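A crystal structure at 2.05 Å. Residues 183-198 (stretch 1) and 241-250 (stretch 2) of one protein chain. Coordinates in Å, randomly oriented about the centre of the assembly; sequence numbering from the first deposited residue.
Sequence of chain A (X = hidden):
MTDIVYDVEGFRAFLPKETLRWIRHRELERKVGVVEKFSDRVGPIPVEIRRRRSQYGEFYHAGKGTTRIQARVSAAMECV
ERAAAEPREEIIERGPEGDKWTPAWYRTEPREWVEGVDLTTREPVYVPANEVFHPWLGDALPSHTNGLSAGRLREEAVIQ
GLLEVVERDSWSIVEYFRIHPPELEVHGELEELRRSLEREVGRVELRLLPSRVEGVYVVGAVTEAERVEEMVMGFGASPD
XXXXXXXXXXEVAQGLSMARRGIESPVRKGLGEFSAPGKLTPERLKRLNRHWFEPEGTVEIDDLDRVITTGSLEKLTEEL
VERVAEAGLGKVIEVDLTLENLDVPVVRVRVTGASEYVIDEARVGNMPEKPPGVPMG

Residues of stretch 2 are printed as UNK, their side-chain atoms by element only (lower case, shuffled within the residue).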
# COMPACT_ATOMS: atom_id res chain seq x y z
N GLU A 183 -2.70 21.34 3.39
CA GLU A 183 -3.91 20.98 2.63
C GLU A 183 -3.60 20.96 1.13
O GLU A 183 -2.88 21.83 0.62
CB GLU A 183 -5.04 21.97 2.93
CG GLU A 183 -6.34 21.73 2.17
CD GLU A 183 -7.57 22.37 2.80
OE1 GLU A 183 -7.45 23.43 3.45
OE2 GLU A 183 -8.67 21.80 2.64
N LEU A 184 -4.12 19.95 0.44
CA LEU A 184 -4.00 19.87 -1.02
C LEU A 184 -5.32 20.20 -1.70
O LEU A 184 -6.33 19.54 -1.47
CB LEU A 184 -3.46 18.50 -1.47
CG LEU A 184 -3.34 18.29 -2.98
CD1 LEU A 184 -2.15 19.02 -3.61
CD2 LEU A 184 -3.28 16.81 -3.29
N GLU A 185 -5.28 21.23 -2.55
CA GLU A 185 -6.47 21.75 -3.24
C GLU A 185 -6.58 21.11 -4.63
O GLU A 185 -5.61 21.10 -5.38
CB GLU A 185 -6.38 23.28 -3.35
CG GLU A 185 -7.69 24.03 -3.12
CD GLU A 185 -7.86 24.56 -1.70
OE1 GLU A 185 -6.86 25.01 -1.09
OE2 GLU A 185 -9.00 24.54 -1.18
N VAL A 186 -7.76 20.57 -4.93
CA VAL A 186 -8.03 19.84 -6.19
C VAL A 186 -9.24 20.44 -6.92
O VAL A 186 -10.01 21.20 -6.32
CB VAL A 186 -8.27 18.32 -5.96
CG1 VAL A 186 -7.00 17.62 -5.50
CG2 VAL A 186 -9.41 18.07 -4.98
N HIS A 187 -9.39 20.10 -8.20
CA HIS A 187 -10.46 20.63 -9.06
C HIS A 187 -11.13 19.52 -9.86
O HIS A 187 -10.73 18.35 -9.77
CB HIS A 187 -9.89 21.69 -10.02
CG HIS A 187 -9.03 22.71 -9.34
ND1 HIS A 187 -7.66 22.67 -9.39
CD2 HIS A 187 -9.35 23.76 -8.55
CE1 HIS A 187 -7.16 23.67 -8.68
NE2 HIS A 187 -8.17 24.35 -8.16
N GLY A 188 -12.16 19.89 -10.63
CA GLY A 188 -12.85 19.00 -11.57
C GLY A 188 -13.35 17.71 -10.94
O GLY A 188 -13.98 17.73 -9.89
N GLU A 189 -13.02 16.59 -11.58
CA GLU A 189 -13.52 15.27 -11.17
C GLU A 189 -13.04 14.80 -9.79
O GLU A 189 -13.80 14.16 -9.05
CB GLU A 189 -13.19 14.22 -12.24
CG GLU A 189 -14.08 14.30 -13.47
CD GLU A 189 -13.79 13.23 -14.51
OE1 GLU A 189 -13.12 12.23 -14.17
OE2 GLU A 189 -14.24 13.37 -15.67
N LEU A 190 -11.80 15.13 -9.43
CA LEU A 190 -11.28 14.76 -8.11
C LEU A 190 -11.97 15.53 -6.99
O LEU A 190 -12.31 14.95 -5.96
CB LEU A 190 -9.76 14.90 -8.03
CG LEU A 190 -8.95 13.83 -8.78
CD1 LEU A 190 -7.51 14.28 -8.93
CD2 LEU A 190 -9.02 12.47 -8.09
N GLU A 191 -12.20 16.83 -7.22
CA GLU A 191 -12.95 17.66 -6.28
C GLU A 191 -14.40 17.19 -6.12
O GLU A 191 -14.93 17.18 -5.01
CB GLU A 191 -12.88 19.15 -6.66
CG GLU A 191 -13.71 20.13 -5.82
CD GLU A 191 -13.39 20.15 -4.32
OE1 GLU A 191 -12.32 19.66 -3.88
OE2 GLU A 191 -14.24 20.68 -3.56
N GLU A 192 -15.02 16.77 -7.23
CA GLU A 192 -16.39 16.26 -7.17
C GLU A 192 -16.48 14.94 -6.40
O GLU A 192 -17.42 14.74 -5.61
CB GLU A 192 -17.02 16.15 -8.57
CG GLU A 192 -18.55 16.00 -8.57
CD GLU A 192 -19.25 16.82 -7.48
OE1 GLU A 192 -19.19 18.07 -7.52
OE2 GLU A 192 -19.88 16.20 -6.58
N LEU A 193 -15.50 14.06 -6.61
CA LEU A 193 -15.40 12.82 -5.83
C LEU A 193 -15.24 13.09 -4.32
O LEU A 193 -15.96 12.51 -3.51
CB LEU A 193 -14.28 11.91 -6.36
CG LEU A 193 -13.92 10.63 -5.58
CD1 LEU A 193 -15.13 9.74 -5.32
CD2 LEU A 193 -12.83 9.86 -6.31
N ARG A 194 -14.30 13.97 -3.96
CA ARG A 194 -14.11 14.39 -2.57
C ARG A 194 -15.42 14.92 -1.95
O ARG A 194 -15.79 14.48 -0.86
CB ARG A 194 -12.99 15.42 -2.45
CG ARG A 194 -12.56 15.71 -1.01
CD ARG A 194 -11.85 17.05 -0.88
NE ARG A 194 -12.70 18.19 -1.24
CZ ARG A 194 -13.66 18.72 -0.47
NH1 ARG A 194 -14.37 19.75 -0.92
NH2 ARG A 194 -13.95 18.21 0.73
N ARG A 195 -16.10 15.82 -2.65
CA ARG A 195 -17.41 16.35 -2.22
C ARG A 195 -18.45 15.25 -2.09
O ARG A 195 -19.25 15.25 -1.14
CB ARG A 195 -17.93 17.40 -3.20
CG ARG A 195 -17.25 18.75 -3.11
CD ARG A 195 -17.74 19.68 -4.21
NE ARG A 195 -16.93 20.90 -4.29
CZ ARG A 195 -17.17 21.92 -5.11
NH1 ARG A 195 -18.20 21.91 -5.95
NH2 ARG A 195 -16.36 22.97 -5.08
N SER A 196 -18.44 14.31 -3.04
CA SER A 196 -19.39 13.22 -3.06
C SER A 196 -19.18 12.27 -1.87
O SER A 196 -20.15 11.84 -1.22
CB SER A 196 -19.33 12.47 -4.39
OG SER A 196 -20.47 11.67 -4.56
N LEU A 197 -17.92 11.96 -1.57
CA LEU A 197 -17.58 11.19 -0.37
C LEU A 197 -17.85 11.94 0.92
O LEU A 197 -18.24 11.33 1.92
CB LEU A 197 -16.13 10.69 -0.40
CG LEU A 197 -15.84 9.48 -1.30
CD1 LEU A 197 -14.34 9.21 -1.36
CD2 LEU A 197 -16.58 8.23 -0.85
N GLU A 198 -17.66 13.26 0.88
CA GLU A 198 -17.95 14.15 2.02
C GLU A 198 -19.43 14.13 2.43
O GLU A 198 -19.74 14.22 3.62
CB GLU A 198 -17.49 15.58 1.73
CG GLU A 198 -17.50 16.49 2.95
CD GLU A 198 -16.77 17.79 2.69
OE1 GLU A 198 -17.31 18.62 1.94
OE2 GLU A 198 -15.66 17.97 3.24
N UNK A 241 0.33 12.95 -9.35
CA UNK A 241 -0.37 13.43 -8.14
C UNK A 241 -1.89 13.20 -8.16
O UNK A 241 -2.49 13.01 -7.10
c UNK A 241 -0.02 14.92 -8.10
c UNK A 241 0.34 15.28 -9.51
c UNK A 241 0.99 14.05 -10.08
N UNK A 242 -2.49 13.20 -9.35
CA UNK A 242 -3.92 12.91 -9.52
C UNK A 242 -4.28 11.48 -9.09
O UNK A 242 -5.33 11.27 -8.51
o UNK A 242 -3.95 15.09 -13.63
c UNK A 242 -4.53 14.59 -11.38
c UNK A 242 -4.85 14.73 -12.86
o UNK A 242 -6.01 14.46 -13.26
c UNK A 242 -4.37 13.13 -10.97
N UNK A 243 -3.40 10.52 -9.39
CA UNK A 243 -3.57 9.11 -8.98
C UNK A 243 -3.43 8.99 -7.48
O UNK A 243 -4.18 8.25 -6.85
se UNK A 243 -1.30 5.61 -9.97
c UNK A 243 -2.55 8.21 -9.68
c UNK A 243 -1.92 5.69 -11.83
c UNK A 243 -2.77 6.74 -9.32
N UNK A 244 -2.45 9.71 -6.91
CA UNK A 244 -2.24 9.73 -5.46
C UNK A 244 -3.48 10.22 -4.70
O UNK A 244 -3.84 9.64 -3.66
c UNK A 244 -1.02 10.57 -5.10
N UNK A 245 -4.14 11.26 -5.22
CA UNK A 245 -5.38 11.79 -4.65
C UNK A 245 -6.49 10.73 -4.74
O UNK A 245 -7.19 10.46 -3.75
c UNK A 245 -4.82 14.19 -5.18
c UNK A 245 -7.20 13.57 -4.88
c UNK A 245 -5.84 13.09 -5.37
N UNK A 246 -6.64 10.15 -5.94
CA UNK A 246 -7.65 9.13 -6.19
C UNK A 246 -7.49 7.93 -5.24
O UNK A 246 -8.46 7.49 -4.61
c UNK A 246 -7.64 8.67 -7.65
c UNK A 246 -10.08 8.03 -7.84
c UNK A 246 -8.63 7.55 -7.99
c UNK A 246 -8.38 7.00 -9.38
N UNK A 247 -6.26 7.44 -5.11
CA UNK A 247 -5.96 6.33 -4.21
C UNK A 247 -6.36 6.60 -2.77
O UNK A 247 -6.96 5.74 -2.13
c UNK A 247 -1.24 3.24 -6.61
c UNK A 247 -4.49 5.96 -4.29
n UNK A 247 -0.26 3.41 -5.71
n UNK A 247 -2.33 4.00 -6.61
c UNK A 247 -2.62 5.08 -5.68
n UNK A 247 -1.14 2.28 -7.52
c UNK A 247 -4.13 5.19 -5.54
N UNK A 248 -6.04 7.79 -2.27
CA UNK A 248 -6.40 8.20 -0.89
C UNK A 248 -7.91 8.22 -0.66
O UNK A 248 -8.41 7.70 0.35
c UNK A 248 -5.77 9.55 -0.55
N UNK A 249 -8.65 8.80 -1.61
CA UNK A 249 -10.11 8.86 -1.56
C UNK A 249 -10.76 7.48 -1.63
O UNK A 249 -11.72 7.20 -0.90
c UNK A 249 -10.66 9.78 -2.66
c UNK A 249 -10.70 12.06 -3.76
c UNK A 249 -10.40 11.28 -2.48
c UNK A 249 -11.20 11.87 -1.32
N UNK A 250 -10.23 6.62 -2.50
CA UNK A 250 -10.68 5.22 -2.60
C UNK A 250 -10.45 4.42 -1.31
O UNK A 250 -11.27 3.59 -0.94
c UNK A 250 -10.42 4.99 -5.21
c UNK A 250 -10.03 4.52 -3.80
c UNK A 250 -11.90 4.81 -5.52
c UNK A 250 -9.60 4.24 -6.25

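Stretch 2 is a single helix that runs nearly parallel to helix 188-198 of stretch 1, with 13° between their N-to-C directions and 10.6 Å between axes at closest approach.

Position 241 has three side-chain carbons that close a ring onto the backbone N, which makes it proline, P241; it makes no contact with stretch 1. At position 242 three carbons run in line and the third carries two oxygens. The second of these carbons lies 3.9 Å from CD1 of L190, while the carboxylate finds no partner on stretch 1. This is glutamate, E242, whose backbone O is also 3.7 Å from L190 CD1.

Position 243 is an unbranched chain of two carbons, a selenium and a terminal carbon, pointing away from stretch 1. The selenium identifies selenomethionine, M243. A lone carbon at position 244, a CB 6.9 Å from L184 CD2 and so without contact, marks alanine, A244.

Position 245 carries three carbons, branched at the first. One branch tip lies 3.6 Å from L184 CD2, the other 3.9 Å from L190 CD2, and both lie 4.1 Å from V186 CG1. Branching at CB with no heteroatom gives valine, V245. CG2 thus lies against L184 and CG1 against L190, and both methyls meet V186.

At position 246 four carbons fork at the second. One terminal carbon reaches L193 CD2 at 3.6 Å, and CB lies 4.1 Å from L190 CD2; the residue is leucine, L246. Position 247 has three carbons, a nitrogen and a carbon bearing two more nitrogens, a guanidinium out of reach of stretch 1: arginine, R247. Position 248, again a single carbon, is alanine, A248, also out of reach.

Four carbons forked at the second recur at position 249. One tip lies 4.0 Å from L193 CG and the other 4.1 Å from R194 CG. This is leucine, L249, and its side chain is a knob in the hole formed by L190, L193, R194 and L197. The same forked set at position 250 starts away from stretch 1, though one of its tips comes to 5.2 Å from L193 CD2, still short of contact; it is leucine, L250.

The contact buries 462 Å² and contains no hydrogen bond between the stretches, so it rests on apolar packing. L249 loses the most area, followed by L190. L197 closes one side of the hole, with CD1 3.9 Å from L249 CB. R194 lends its aliphatic part, while its end leads away to a salt bridge between NH1 and E191 OE2 (2.8 Å), leaving the charge outside the leucine packing.

Stretch 2, residues 241-250: PEMAVLRALL
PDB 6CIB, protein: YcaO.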